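Long-range contacts in carboxypeptidase D (Drosophila melanogaster, PDB 3MN8), which removes C-terminal arginine or lysine residues from peptides and proteins as a zinc-dependent metallocarboxypeptidase, seen here as its first carboxypeptidase-like domain: residues P178-E182 and Y227-H233; L201-V206 and M289-N293; Y294-F300 and K364-T368; V222-P226 and F248-A252. One frame throughout, in Å; residues are numbered along the deposited sequence.

Interaction 1 (P178-E182 and Y227-H233). With GEM ((2-guanidinoethylmercapto)succinic acid), chain G.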
# COMPACT_ATOMS: atom_id res chain seq x y z
N PRO A 178 -10.83 -6.78 -10.62
CA PRO A 178 -11.45 -8.09 -10.43
C PRO A 178 -11.92 -8.30 -8.98
O PRO A 178 -11.23 -7.94 -8.02
CB PRO A 178 -10.31 -9.06 -10.77
CG PRO A 178 -9.38 -8.28 -11.66
CD PRO A 178 -9.47 -6.87 -11.20
N ASP A 179 -13.11 -8.87 -8.84
CA ASP A 179 -13.70 -9.10 -7.53
C ASP A 179 -13.49 -10.54 -7.11
O ASP A 179 -13.66 -11.46 -7.91
CB ASP A 179 -15.19 -8.78 -7.56
CG ASP A 179 -15.80 -8.73 -6.17
OD1 ASP A 179 -15.16 -8.12 -5.27
OD2 ASP A 179 -16.91 -9.28 -5.96
N ARG A 180 -13.11 -10.74 -5.85
CA ARG A 180 -12.87 -12.07 -5.32
C ARG A 180 -14.14 -12.91 -5.42
O ARG A 180 -14.08 -14.13 -5.58
CB ARG A 180 -12.40 -11.98 -3.88
CG ARG A 180 -13.36 -11.23 -3.03
CD ARG A 180 -12.77 -10.87 -1.70
NE ARG A 180 -13.80 -10.27 -0.86
CZ ARG A 180 -14.58 -10.96 -0.05
NH1 ARG A 180 -14.44 -12.28 0.04
NH2 ARG A 180 -15.50 -10.34 0.68
N LEU A 181 -15.29 -12.27 -5.33
CA LEU A 181 -16.55 -13.01 -5.40
C LEU A 181 -17.07 -13.21 -6.84
O LEU A 181 -18.25 -13.47 -7.05
CB LEU A 181 -17.60 -12.34 -4.52
CG LEU A 181 -17.11 -12.16 -3.08
CD1 LEU A 181 -17.98 -11.15 -2.32
CD2 LEU A 181 -17.07 -13.50 -2.36
N GLU A 182 -16.17 -13.12 -7.82
CA GLU A 182 -16.49 -13.38 -9.22
C GLU A 182 -17.53 -12.42 -9.77
O GLU A 182 -18.67 -12.82 -10.02
CB GLU A 182 -16.99 -14.82 -9.40
CG GLU A 182 -17.18 -15.23 -10.85
CD GLU A 182 -15.91 -15.78 -11.47
OE1 GLU A 182 -15.92 -16.06 -12.69
OE2 GLU A 182 -14.91 -15.95 -10.73
N TYR A 227 -12.70 -6.62 4.50
CA TYR A 227 -13.11 -6.55 3.11
C TYR A 227 -14.05 -5.36 2.91
O TYR A 227 -14.63 -4.84 3.88
CB TYR A 227 -13.86 -7.83 2.71
CG TYR A 227 -13.03 -9.08 2.63
CD1 TYR A 227 -12.03 -9.22 1.66
CD2 TYR A 227 -13.27 -10.15 3.49
CE1 TYR A 227 -11.30 -10.38 1.56
CE2 TYR A 227 -12.53 -11.31 3.40
CZ TYR A 227 -11.54 -11.42 2.44
OH TYR A 227 -10.80 -12.56 2.35
N ASP A 228 -14.22 -4.96 1.65
CA ASP A 228 -15.08 -3.84 1.27
C ASP A 228 -16.47 -4.35 0.88
O ASP A 228 -17.40 -3.57 0.70
CB ASP A 228 -14.48 -3.06 0.09
CG ASP A 228 -13.40 -2.06 0.53
OD1 ASP A 228 -13.31 -1.77 1.75
OD2 ASP A 228 -12.65 -1.54 -0.34
N ASN A 229 -16.59 -5.66 0.73
CA ASN A 229 -17.87 -6.26 0.35
C ASN A 229 -18.07 -7.68 0.90
O ASN A 229 -17.17 -8.23 1.54
CB ASN A 229 -18.06 -6.23 -1.18
CG ASN A 229 -17.21 -7.25 -1.90
OD1 ASN A 229 -16.40 -7.98 -1.30
ND2 ASN A 229 -17.38 -7.32 -3.22
N SER A 230 -19.24 -8.26 0.64
CA SER A 230 -19.52 -9.61 1.12
C SER A 230 -20.49 -10.34 0.19
O SER A 230 -21.07 -9.72 -0.70
CB SER A 230 -20.09 -9.56 2.54
OG SER A 230 -21.35 -8.93 2.55
N LEU A 231 -20.63 -11.64 0.41
CA LEU A 231 -21.66 -12.45 -0.26
C LEU A 231 -23.08 -11.99 0.09
O LEU A 231 -24.01 -12.08 -0.72
CB LEU A 231 -21.50 -13.94 0.08
CG LEU A 231 -20.56 -14.85 -0.73
CD1 LEU A 231 -20.39 -16.17 -0.01
CD2 LEU A 231 -21.06 -15.09 -2.15
N ALA A 232 -23.26 -11.50 1.32
CA ALA A 232 -24.56 -10.97 1.73
C ALA A 232 -24.92 -9.74 0.89
O ALA A 232 -26.09 -9.44 0.66
CB ALA A 232 -24.54 -10.62 3.23
N HIS A 233 -23.88 -9.04 0.42
CA HIS A 233 -24.05 -7.77 -0.30
C HIS A 233 -24.96 -6.81 0.44
O HIS A 233 -25.95 -6.33 -0.09
CB HIS A 233 -24.51 -8.00 -1.74
CG HIS A 233 -23.47 -8.64 -2.60
ND1 HIS A 233 -23.50 -9.98 -2.94
CD2 HIS A 233 -22.33 -8.14 -3.15
CE1 HIS A 233 -22.44 -10.27 -3.67
NE2 HIS A 233 -21.71 -9.18 -3.81
C8 GEM G . -14.64 4.67 -1.17
S7 GEM G . -13.22 3.65 -0.91
C6 GEM G . -13.13 3.66 0.86
C5 GEM G . -14.43 3.22 1.54
N3 GEM G . -14.61 1.80 1.28
C1 GEM G . -15.68 1.07 1.54
N4 GEM G . -15.70 -0.23 1.25
N2 GEM G . -16.75 1.63 2.09
C9 GEM G . -15.00 4.57 -2.63
O14 GEM G . -14.24 3.92 -3.38
O15 GEM G . -16.05 5.11 -3.03
C10 GEM G . -14.44 6.13 -0.73
C11 GEM G . -13.46 6.96 -1.54
O12 GEM G . -12.59 7.61 -0.90
O13 GEM G . -13.56 7.01 -2.79
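From a type I beta turn (D179 to E182), R180 reaches across with chi1 p, then chi2 and chi3 both t. This lays its guanidinium flat on the Y227 ring: the planes differ by 16°, and R180 CZ lies 3.5 Å from the Y227 ring centroid, 11° off the normal, a cation-pi stack. R180 NH2 makes weak hydrogen bonds to N229 O (2.8 Å), near the guanidinium plane, and to N229 OD1 (3.2 Å). N229, at chi1 p, turns its amide so that N229 ND2 donates to D179 OD1 (3.1 Å) while also meeting S286. L181 CD2 packs 4.1 Å from L231 CG. Y227 follows a cis peptide bond, and the end of the D228 side chain leads away from 178-182 into the ligand pocket, D228 OD1 lying 2.9 Å from N4 of the GEM guanidinium, consistent with release of C-terminal Arg and Lys. The two surface loops, the second following strand 222-225, rest on helix 289-296, where R180 touches A295 and Y227 touches D291.

Interaction 2 (L201-V206 and M289-N293)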
# COMPACT_ATOMS: atom_id res chain seq x y z
N LEU A 201 -2.17 -1.42 -13.21
CA LEU A 201 -1.93 -1.68 -11.81
C LEU A 201 -2.11 -3.14 -11.47
O LEU A 201 -1.38 -3.70 -10.65
CB LEU A 201 -2.82 -0.79 -10.93
CG LEU A 201 -2.01 0.45 -10.58
CD1 LEU A 201 -2.21 1.54 -11.62
CD2 LEU A 201 -2.33 0.93 -9.18
N VAL A 202 -3.11 -3.76 -12.08
CA VAL A 202 -3.29 -5.18 -11.90
C VAL A 202 -1.98 -5.88 -12.21
O VAL A 202 -1.46 -6.63 -11.39
CB VAL A 202 -4.39 -5.72 -12.81
CG1 VAL A 202 -4.32 -7.25 -12.88
CG2 VAL A 202 -5.76 -5.24 -12.32
N ASN A 203 -1.44 -5.59 -13.39
CA ASN A 203 -0.21 -6.21 -13.87
C ASN A 203 0.91 -6.01 -12.90
O ASN A 203 1.72 -6.90 -12.64
CB ASN A 203 0.21 -5.58 -15.19
CG ASN A 203 -0.40 -6.27 -16.38
OD1 ASN A 203 -1.36 -7.04 -16.26
ND2 ASN A 203 0.17 -6.02 -17.56
N TRP A 204 0.97 -4.79 -12.37
CA TRP A 204 2.03 -4.41 -11.47
C TRP A 204 1.91 -5.16 -10.17
O TRP A 204 2.86 -5.81 -9.71
CB TRP A 204 1.97 -2.90 -11.23
CG TRP A 204 3.16 -2.36 -10.55
CD1 TRP A 204 4.47 -2.59 -10.87
CD2 TRP A 204 3.18 -1.46 -9.43
NE1 TRP A 204 5.30 -1.91 -10.00
CE2 TRP A 204 4.53 -1.21 -9.11
CE3 TRP A 204 2.18 -0.86 -8.65
CZ2 TRP A 204 4.91 -0.38 -8.05
CZ3 TRP A 204 2.56 -0.04 -7.61
CH2 TRP A 204 3.91 0.20 -7.32
N ILE A 205 0.72 -5.10 -9.59
CA ILE A 205 0.48 -5.70 -8.27
C ILE A 205 0.87 -7.18 -8.21
O ILE A 205 1.41 -7.65 -7.20
CB ILE A 205 -1.01 -5.47 -7.81
CG1 ILE A 205 -1.30 -3.98 -7.67
CG2 ILE A 205 -1.29 -6.17 -6.51
CD1 ILE A 205 -2.78 -3.64 -7.62
N VAL A 206 0.61 -7.91 -9.30
CA VAL A 206 0.92 -9.35 -9.35
C VAL A 206 2.34 -9.61 -9.85
O VAL A 206 2.79 -10.76 -9.89
CB VAL A 206 -0.09 -10.12 -10.23
CG1 VAL A 206 -1.49 -10.05 -9.64
CG2 VAL A 206 -0.07 -9.60 -11.65
N MET A 289 -9.48 -1.87 -5.50
CA MET A 289 -8.08 -2.29 -5.54
C MET A 289 -7.65 -2.94 -4.21
O MET A 289 -6.88 -3.89 -4.21
CB MET A 289 -7.20 -1.08 -5.85
CG MET A 289 -5.72 -1.38 -5.98
SD MET A 289 -4.87 0.04 -6.71
CE MET A 289 -5.15 1.33 -5.49
N GLN A 290 -8.16 -2.41 -3.10
CA GLN A 290 -7.80 -2.89 -1.77
C GLN A 290 -7.98 -4.38 -1.68
O GLN A 290 -7.03 -5.14 -1.50
CB GLN A 290 -8.66 -2.22 -0.69
CG GLN A 290 -8.31 -2.63 0.72
CD GLN A 290 -9.37 -2.23 1.74
OE1 GLN A 290 -9.29 -1.16 2.35
NE2 GLN A 290 -10.38 -3.08 1.93
N ASP A 291 -9.22 -4.82 -1.81
CA ASP A 291 -9.50 -6.24 -1.65
C ASP A 291 -8.82 -7.05 -2.74
O ASP A 291 -8.58 -8.25 -2.56
CB ASP A 291 -11.02 -6.50 -1.60
CG ASP A 291 -11.66 -6.04 -0.29
OD1 ASP A 291 -10.95 -5.41 0.54
OD2 ASP A 291 -12.86 -6.31 -0.08
N PHE A 292 -8.51 -6.40 -3.86
CA PHE A 292 -7.86 -7.12 -4.95
C PHE A 292 -6.44 -7.52 -4.56
O PHE A 292 -6.02 -8.66 -4.81
CB PHE A 292 -7.87 -6.32 -6.25
CG PHE A 292 -6.98 -6.90 -7.30
CD1 PHE A 292 -7.48 -7.83 -8.19
CD2 PHE A 292 -5.64 -6.54 -7.38
CE1 PHE A 292 -6.67 -8.40 -9.17
CE2 PHE A 292 -4.82 -7.10 -8.35
CZ PHE A 292 -5.33 -8.03 -9.24
N ASN A 293 -5.72 -6.61 -3.94
CA ASN A 293 -4.42 -6.93 -3.36
C ASN A 293 -4.44 -8.19 -2.49
O ASN A 293 -3.64 -9.12 -2.67
CB ASN A 293 -3.88 -5.74 -2.57
CG ASN A 293 -3.20 -4.70 -3.45
OD1 ASN A 293 -1.97 -4.69 -3.60
ND2 ASN A 293 -4.00 -3.81 -4.05
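Two helical segments run nearly side by side, their axes 11.4 Å apart at closest approach and crossing at -30°, and side chains fill the gap without any hydrogen bond between them. F292 is the largest bump from 289-293. Its ring pushes into a hollow walled by V202, I205 and V206, with F292 CZ 3.9 Å from V202 CG1 and 4.4 Å from V206 CG1, and F292 CE2 4.1 Å from I205 CD1. In return I205 projects between M289 and F292, I205 CD1 lying 4.1 Å from M289 CG. In the M14 carboxypeptidase domain both helices lie against the central mixed sheet: I205 touches K95 of strand 93-97, and M289 touches E301 of strand 300-305. M289 extends through chi1 t and chi2 t to place SD 3.7 Å from L201 CD2, and its side chain comes within about 6 Å of that of the zinc ligand H217. I205 CG2 lies 3.3 Å from N293 OD1, which bonds to K95, while N293 ND2 donates to M289 O (2.9 Å).

Interaction 3 (Y294-F300 and K364-T368)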
# COMPACT_ATOMS: atom_id res chain seq x y z
N TYR A 294 -5.37 -8.23 -1.55
CA TYR A 294 -5.39 -9.29 -0.54
C TYR A 294 -5.75 -10.63 -1.15
O TYR A 294 -5.12 -11.65 -0.87
CB TYR A 294 -6.36 -8.93 0.59
CG TYR A 294 -6.37 -9.91 1.74
CD1 TYR A 294 -5.22 -10.12 2.52
CD2 TYR A 294 -7.53 -10.61 2.08
CE1 TYR A 294 -5.23 -11.02 3.58
CE2 TYR A 294 -7.55 -11.51 3.14
CZ TYR A 294 -6.40 -11.71 3.89
OH TYR A 294 -6.42 -12.60 4.95
N ALA A 295 -6.77 -10.61 -2.00
CA ALA A 295 -7.37 -11.83 -2.54
C ALA A 295 -6.60 -12.44 -3.71
O ALA A 295 -6.77 -13.61 -4.00
CB ALA A 295 -8.82 -11.57 -2.95
N PHE A 296 -5.77 -11.65 -4.39
CA PHE A 296 -5.09 -12.14 -5.58
C PHE A 296 -3.59 -12.00 -5.46
O PHE A 296 -2.85 -12.14 -6.45
CB PHE A 296 -5.58 -11.40 -6.83
CG PHE A 296 -7.06 -11.58 -7.12
CD1 PHE A 296 -8.02 -10.79 -6.49
CD2 PHE A 296 -7.49 -12.55 -8.02
CE1 PHE A 296 -9.37 -10.96 -6.77
CE2 PHE A 296 -8.85 -12.73 -8.29
CZ PHE A 296 -9.78 -11.93 -7.67
N SER A 297 -3.13 -11.70 -4.25
CA SER A 297 -1.70 -11.63 -3.98
C SER A 297 -1.48 -11.76 -2.49
O SER A 297 -2.43 -12.00 -1.73
CB SER A 297 -1.10 -10.32 -4.49
OG SER A 297 -1.26 -9.25 -3.56
N ASN A 298 -0.23 -11.59 -2.07
CA ASN A 298 0.13 -11.64 -0.68
C ASN A 298 -0.17 -10.29 -0.02
O ASN A 298 -0.25 -10.19 1.20
CB ASN A 298 1.63 -11.90 -0.55
CG ASN A 298 2.02 -13.31 -0.94
OD1 ASN A 298 1.25 -14.25 -0.78
ND2 ASN A 298 3.24 -13.46 -1.43
N CYS A 299 -0.31 -9.25 -0.84
CA CYS A 299 -0.26 -7.89 -0.33
C CYS A 299 -1.43 -7.53 0.59
O CYS A 299 -2.57 -7.92 0.33
CB CYS A 299 -0.15 -6.87 -1.47
SG CYS A 299 0.40 -5.21 -0.95
N PHE A 300 -1.12 -6.79 1.65
CA PHE A 300 -2.10 -6.28 2.60
C PHE A 300 -2.29 -4.77 2.40
O PHE A 300 -1.55 -3.97 2.96
CB PHE A 300 -1.63 -6.53 4.03
CG PHE A 300 -1.64 -7.98 4.45
CD1 PHE A 300 -1.79 -8.32 5.79
CD2 PHE A 300 -1.49 -9.01 3.52
CE1 PHE A 300 -1.79 -9.65 6.20
CE2 PHE A 300 -1.48 -10.35 3.92
CZ PHE A 300 -1.62 -10.67 5.26
N LYS A 364 -5.33 -17.74 4.49
CA LYS A 364 -4.46 -16.80 3.79
C LYS A 364 -3.00 -17.23 3.86
O LYS A 364 -2.23 -16.69 4.64
CB LYS A 364 -4.61 -15.39 4.36
CG LYS A 364 -3.79 -14.34 3.63
CD LYS A 364 -4.06 -14.40 2.15
CE LYS A 364 -3.56 -13.17 1.40
NZ LYS A 364 -3.57 -13.45 -0.06
N PRO A 365 -2.62 -18.21 3.03
CA PRO A 365 -1.23 -18.62 2.89
C PRO A 365 -0.42 -17.56 2.16
O PRO A 365 -0.97 -16.77 1.40
CB PRO A 365 -1.31 -19.87 2.01
CG PRO A 365 -2.76 -20.12 1.75
CD PRO A 365 -3.49 -18.87 2.05
N MET A 366 0.89 -17.55 2.40
CA MET A 366 1.78 -16.69 1.64
C MET A 366 2.39 -17.54 0.56
O MET A 366 2.74 -18.68 0.82
CB MET A 366 2.90 -16.14 2.52
CG MET A 366 2.46 -15.09 3.53
SD MET A 366 1.72 -13.65 2.75
CE MET A 366 -0.02 -13.92 3.13
N ARG A 367 2.51 -16.98 -0.63
CA ARG A 367 3.12 -17.69 -1.75
C ARG A 367 4.56 -17.19 -1.92
O ARG A 367 4.78 -15.99 -2.09
CB ARG A 367 2.29 -17.45 -3.01
CG ARG A 367 2.82 -18.07 -4.26
CD ARG A 367 3.50 -17.01 -5.10
NE ARG A 367 3.14 -17.16 -6.49
CZ ARG A 367 2.43 -16.31 -7.23
NH1 ARG A 367 1.98 -15.16 -6.75
NH2 ARG A 367 2.20 -16.63 -8.49
N THR A 368 5.54 -18.09 -1.83
CA THR A 368 6.93 -17.63 -1.91
C THR A 368 7.27 -17.03 -3.26
O THR A 368 6.67 -17.38 -4.29
CB THR A 368 7.95 -18.74 -1.60
OG1 THR A 368 7.90 -19.73 -2.62
CG2 THR A 368 7.68 -19.36 -0.23
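The polar evidence for this contact divides into two groups, one around K364 and one around N298. K364 sends its ammonium to two backbone carbonyls, where K364 NZ donates to Y294 O, in helix 289-296, and to S297 O, in the loop after it, each at 2.5 Å; the second bond is very short. K364 NZ also stands over the face of the Y294 ring, 4.8 Å from its centroid and 21° off the normal, a cation-pi interaction. Y294 OH has its own partner in D244. N298 reads the backbone of R367 with both ends of its amide: R367 N donates to N298 OD1 (3.0 Å, 169°), and N298 ND2 donates to R367 O (3.0 Å, 163°). The R367 side chain, although poorly ordered, pairs with D353 through NE. S297 OG accepts from C299 N at 2.9 Å, forming an ST turn, and also bonds to N293 O. Apolar contact comes from M366 CE at the edge of the F300 ring, 3.9 Å from F300 CE2. Strand 366-367 is an outer strand of the transthyretin-like domain, so these bonds join the catalytic domain to the all-beta C-terminal domain, the pairing found in N/E-type metallocarboxypeptidases.

Interaction 4 (V222-P226 and F248-A252)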
# COMPACT_ATOMS: atom_id res chain seq x y z
N VAL A 222 -10.22 8.67 7.86
CA VAL A 222 -10.36 7.35 8.48
C VAL A 222 -9.46 6.30 7.83
O VAL A 222 -9.11 6.40 6.65
CB VAL A 222 -11.84 6.86 8.40
CG1 VAL A 222 -12.22 6.55 6.94
CG2 VAL A 222 -12.09 5.63 9.31
N ALA A 223 -9.11 5.28 8.60
CA ALA A 223 -8.29 4.18 8.13
C ALA A 223 -9.18 2.95 7.92
O ALA A 223 -9.69 2.35 8.89
CB ALA A 223 -7.18 3.90 9.13
N SER A 224 -9.35 2.58 6.64
CA SER A 224 -10.27 1.52 6.22
C SER A 224 -9.52 0.30 5.70
O SER A 224 -8.52 0.43 5.00
CB SER A 224 -11.20 2.05 5.12
OG SER A 224 -12.16 1.08 4.71
N TYR A 225 -10.03 -0.88 6.01
CA TYR A 225 -9.35 -2.13 5.67
C TYR A 225 -10.37 -3.13 5.17
O TYR A 225 -11.57 -2.94 5.38
CB TYR A 225 -8.66 -2.70 6.92
CG TYR A 225 -9.56 -2.79 8.13
CD1 TYR A 225 -9.78 -1.69 8.95
CD2 TYR A 225 -10.19 -3.98 8.46
CE1 TYR A 225 -10.60 -1.77 10.07
CE2 TYR A 225 -11.01 -4.07 9.57
CZ TYR A 225 -11.21 -2.97 10.37
OH TYR A 225 -12.02 -3.05 11.48
N PRO A 226 -9.90 -4.20 4.51
CA PRO A 226 -10.72 -5.28 3.95
C PRO A 226 -11.63 -6.00 4.98
O PRO A 226 -11.36 -5.98 6.19
CB PRO A 226 -9.67 -6.26 3.40
CG PRO A 226 -8.46 -5.43 3.15
CD PRO A 226 -8.47 -4.36 4.20
N PHE A 248 -4.82 -6.46 10.21
CA PHE A 248 -5.40 -5.34 9.49
C PHE A 248 -5.75 -4.22 10.44
O PHE A 248 -5.41 -3.07 10.19
CB PHE A 248 -6.59 -5.78 8.63
CG PHE A 248 -6.20 -6.08 7.22
CD1 PHE A 248 -5.64 -5.10 6.43
CD2 PHE A 248 -6.36 -7.34 6.69
CE1 PHE A 248 -5.26 -5.36 5.14
CE2 PHE A 248 -5.98 -7.62 5.40
CZ PHE A 248 -5.43 -6.62 4.61
N LYS A 249 -6.40 -4.58 11.55
CA LYS A 249 -6.75 -3.61 12.59
C LYS A 249 -5.51 -2.93 13.17
O LYS A 249 -5.55 -1.74 13.50
CB LYS A 249 -7.57 -4.28 13.69
CG LYS A 249 -9.07 -4.03 13.55
CD LYS A 249 -9.93 -4.95 14.41
CE LYS A 249 -11.40 -4.72 14.08
NZ LYS A 249 -12.25 -5.89 14.42
N GLN A 250 -4.40 -3.67 13.26
CA GLN A 250 -3.14 -3.11 13.75
C GLN A 250 -2.57 -2.09 12.75
O GLN A 250 -2.10 -1.02 13.12
CB GLN A 250 -2.11 -4.22 14.05
CG GLN A 250 -0.80 -3.67 14.61
CD GLN A 250 0.07 -4.73 15.27
OE1 GLN A 250 -0.42 -5.62 15.97
NE2 GLN A 250 1.38 -4.63 15.08
N LEU A 251 -2.64 -2.44 11.47
CA LEU A 251 -2.21 -1.52 10.42
C LEU A 251 -3.02 -0.24 10.45
O LEU A 251 -2.46 0.85 10.54
CB LEU A 251 -2.34 -2.19 9.06
CG LEU A 251 -1.42 -3.39 8.90
CD1 LEU A 251 -1.67 -4.12 7.59
CD2 LEU A 251 0.05 -2.97 9.04
N ALA A 252 -4.33 -0.38 10.36
CA ALA A 252 -5.23 0.78 10.40
C ALA A 252 -4.99 1.64 11.64
O ALA A 252 -5.04 2.88 11.55
CB ALA A 252 -6.69 0.32 10.35
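This is a buried helix-on-sheet contact, made where helix 245-257 covers one face of the central sheet at strand 222-225. The short axes come within 8.2 Å and run almost antiparallel, at 158°, and 338 Å² is buried without a hydrogen bond between the two segments. Alternation along the strand selects the residues that meet the helix: the CA-to-CB bonds of A223 and Y225 point toward it, whereas that of S224 points away. Small residues allow the closest backbone approach, A223 and A252 having their CA atoms 5.1 Å apart and their CB atoms 3.8 Å apart. In the mixed eight-stranded sheet of the M14 catalytic domain, strand 222-225 lies between 300-305 and 276-278, antiparallel to the former, and the helix spans this part of the sheet: F248 and L251 touch L302, while A252 touches I276. Y225 packs along the helix, with CB 3.9 Å from F248 CD1 and CD1 3.9 Å from A252 CB. Y225 OH lies 3.2 Å from K249 CE, while K249 NZ forms a salt bridge to D245. Past the strand end, P226 CD sits over the F248 ring, 3.7 Å from the centroid and 21° off the normal, a CH-pi contact. F248 also meets F300 and, edge to face, Y294, and the side chain of P226 is about 9 Å from the bound GEM.

From the N terminus, 178-182 comes first and 201-206 second. Interaction 1 closes a loop at 227-233, and interaction 2 closes a longer one at 289-293; because their segments alternate, they cross. Interaction 4 opens at 222-226, directly before 227-233, and closes at 248-252, so it crosses interaction 1 and nests inside the loop of interaction 2. Interaction 3 follows in series after all of these, opening at Y294, the residue after N293. Helix 289-296 is shared by interactions 2 and 3, and D291 and Q290 touch D228 and P226 of interactions 1 and 4. Interactions 1, 2 and 4 lie within the catalytic domain; interaction 3 crosses to the transthyretin-like domain.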